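Long-range contact in UspA domain-containing protein (Pyrococcus horikoshii, PDB 2DUM), which is of unknown function but belongs to the universal stress protein A family, some of whose members bind ATP: residues 7-12 with 35-40. Residues are numbered along the deposited sequence; the frame is centred on the assembly and turned at random.
Sequences KVLFPT and EVILLH
K7 and E35 run alongside each other at one end of this parallel strand pair. Their tips form a long salt bridge, K7 NZ to E35 OE1 at 3.7 Å, and R97 is a second partner of that carboxylate. The K7 chain also passes the I37 methyl CD1. V8 turns to the other face, where its CG2 meets V36 CB; V8 O accepts I37 N at 3.1 Å. L9 returns to the face of I37. With CG anti to the backbone N (chi1 178°), it brings CD2 to 3.8 Å from I37 CB and also near L39. F10 N donates to I37 O, and F10 O accepts L39 N, which sits above the carbonyl plane. The F10 ring receives L38 CD1 at its edge, 3.6 Å from CD1 of the ring, and F91 packs against it edge-to-face. P11 continues the strand, its CA making a CA-H...O contact with L39 O. T12 N then gives a nearly straight bond of 3.0 Å to L39 O (167°). H40 ND1 donates to T12 O at 2.9 Å, with the oxygen lying 20° out of the imidazole plane. An alanine in place of this histidine would probably leave T12 O without this donor and F14 without its edge-to-face ring partner. The pairing joins the two strands, 7-11 and 35-43, of a beta-alpha-beta unit whose crossover is helix 16-28, within the 3-2-1-4-5 parallel sheet of the universal stress protein fold.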
loop_
_atom_site.group_PDB
_atom_site.type_symbol
_atom_site.label_atom_id
_atom_site.label_comp_id
_atom_site.label_asym_id
_atom_site.label_seq_id
_atom_site.Cartn_x
_atom_site.Cartn_y
_atom_site.Cartn_z
ATOM N N LYS A 7 -10.478 -10.128 1.440
ATOM C CA LYS A 7 -11.209 -9.848 0.256
ATOM C C LYS A 7 -10.514 -8.741 -0.558
ATOM O O LYS A 7 -10.950 -7.626 -0.715
ATOM C CB LYS A 7 -12.625 -9.486 0.625
ATOM C CG LYS A 7 -13.548 -9.278 -0.644
ATOM C CD LYS A 7 -14.772 -8.446 -0.271
ATOM C CE LYS A 7 -15.869 -9.294 0.365
ATOM N NZ LYS A 7 -16.912 -9.425 -0.741
ATOM N N VAL A 8 -9.365 -9.009 -1.073
ATOM C CA VAL A 8 -8.707 -7.884 -1.655
ATOM C C VAL A 8 -9.328 -7.566 -2.988
ATOM O O VAL A 8 -9.924 -8.471 -3.616
ATOM C CB VAL A 8 -7.222 -8.202 -1.786
ATOM C CG1 VAL A 8 -6.789 -8.926 -0.541
ATOM C CG2 VAL A 8 -6.919 -9.008 -3.101
ATOM N N LEU A 9 -9.190 -6.306 -3.430
ATOM C CA LEU A 9 -9.716 -5.933 -4.756
ATOM C C LEU A 9 -8.527 -5.554 -5.510
ATOM O O LEU A 9 -7.537 -5.047 -4.936
ATOM C CB LEU A 9 -10.578 -4.677 -4.642
ATOM C CG LEU A 9 -11.335 -3.830 -5.687
ATOM C CD1 LEU A 9 -10.451 -3.302 -6.655
ATOM C CD2 LEU A 9 -12.387 -4.618 -6.417
ATOM N N PHE A 10 -8.615 -5.703 -6.803
ATOM C CA PHE A 10 -7.438 -5.623 -7.577
ATOM C C PHE A 10 -7.920 -5.314 -8.933
ATOM O O PHE A 10 -8.489 -6.171 -9.584
ATOM C CB PHE A 10 -6.779 -7.010 -7.616
ATOM C CG PHE A 10 -5.701 -7.091 -8.597
ATOM C CD1 PHE A 10 -5.963 -7.421 -9.880
ATOM C CD2 PHE A 10 -4.450 -6.718 -8.268
ATOM C CE1 PHE A 10 -5.020 -7.436 -10.822
ATOM C CE2 PHE A 10 -3.452 -6.722 -9.236
ATOM C CZ PHE A 10 -3.769 -7.100 -10.524
ATOM N N PRO A 11 -7.814 -4.075 -9.325
ATOM C CA PRO A 11 -7.975 -3.547 -10.650
ATOM C C PRO A 11 -6.907 -3.880 -11.669
ATOM O O PRO A 11 -5.711 -3.552 -11.480
ATOM C CB PRO A 11 -7.951 -2.084 -10.393
ATOM C CG PRO A 11 -8.506 -2.016 -8.916
ATOM C CD PRO A 11 -7.678 -3.008 -8.336
ATOM N N THR A 12 -7.369 -4.508 -12.761
ATOM C CA THR A 12 -6.544 -4.768 -13.946
ATOM C C THR A 12 -6.806 -3.885 -15.132
ATOM O O THR A 12 -7.910 -3.695 -15.619
ATOM C CB THR A 12 -6.548 -6.220 -14.491
ATOM O OG1 THR A 12 -5.849 -6.250 -15.763
ATOM C CG2 THR A 12 -7.983 -6.758 -14.681
ATOM N N GLU A 35 -10.934 -13.925 -0.772
ATOM C CA GLU A 35 -11.482 -13.695 -2.127
ATOM C C GLU A 35 -10.785 -12.538 -2.818
ATOM O O GLU A 35 -10.497 -11.535 -2.234
ATOM C CB GLU A 35 -12.954 -13.377 -1.945
ATOM C CG GLU A 35 -13.899 -13.020 -3.181
ATOM C CD GLU A 35 -15.384 -12.665 -2.616
ATOM O OE1 GLU A 35 -16.230 -12.033 -3.319
ATOM O OE2 GLU A 35 -15.700 -12.977 -1.403
ATOM N N VAL A 36 -10.536 -12.642 -4.089
ATOM C CA VAL A 36 -10.125 -11.426 -4.840
ATOM C C VAL A 36 -11.179 -10.931 -5.914
ATOM O O VAL A 36 -11.674 -11.698 -6.721
ATOM C CB VAL A 36 -8.693 -11.573 -5.443
ATOM C CG1 VAL A 36 -8.437 -12.955 -5.638
ATOM C CG2 VAL A 36 -8.504 -10.793 -6.777
ATOM N N ILE A 37 -11.532 -9.671 -5.946
ATOM C CA ILE A 37 -12.403 -9.300 -7.005
ATOM C C ILE A 37 -11.485 -8.653 -8.014
ATOM O O ILE A 37 -10.810 -7.654 -7.759
ATOM C CB ILE A 37 -13.372 -8.277 -6.491
ATOM C CG1 ILE A 37 -14.121 -8.838 -5.335
ATOM C CG2 ILE A 37 -14.289 -7.706 -7.557
ATOM C CD1 ILE A 37 -14.233 -7.783 -4.242
ATOM N N LEU A 38 -11.490 -9.204 -9.182
ATOM C CA LEU A 38 -10.648 -8.739 -10.200
ATOM C C LEU A 38 -11.425 -7.708 -11.017
ATOM O O LEU A 38 -12.105 -8.085 -11.941
ATOM C CB LEU A 38 -10.447 -9.960 -11.022
ATOM C CG LEU A 38 -9.557 -9.850 -12.192
ATOM C CD1 LEU A 38 -8.181 -9.738 -11.525
ATOM C CD2 LEU A 38 -9.777 -11.148 -13.028
ATOM N N LEU A 39 -11.344 -6.408 -10.703
ATOM C CA LEU A 39 -12.126 -5.360 -11.412
ATOM C C LEU A 39 -11.511 -4.883 -12.689
ATOM O O LEU A 39 -10.311 -4.973 -12.868
ATOM C CB LEU A 39 -12.251 -4.163 -10.533
ATOM C CG LEU A 39 -13.268 -3.134 -10.978
ATOM C CD1 LEU A 39 -14.443 -3.818 -11.526
ATOM C CD2 LEU A 39 -13.730 -2.318 -9.819
ATOM N N HIS A 40 -12.339 -4.405 -13.610
ATOM C CA HIS A 40 -11.872 -3.722 -14.852
ATOM C C HIS A 40 -12.831 -2.662 -15.258
ATOM O O HIS A 40 -14.013 -2.961 -15.550
ATOM C CB HIS A 40 -11.800 -4.620 -16.066
ATOM C CG HIS A 40 -11.377 -3.899 -17.303
ATOM N ND1 HIS A 40 -10.215 -3.165 -17.366
ATOM C CD2 HIS A 40 -11.967 -3.768 -18.522
ATOM C CE1 HIS A 40 -10.093 -2.638 -18.578
ATOM N NE2 HIS A 40 -11.143 -2.982 -19.303
#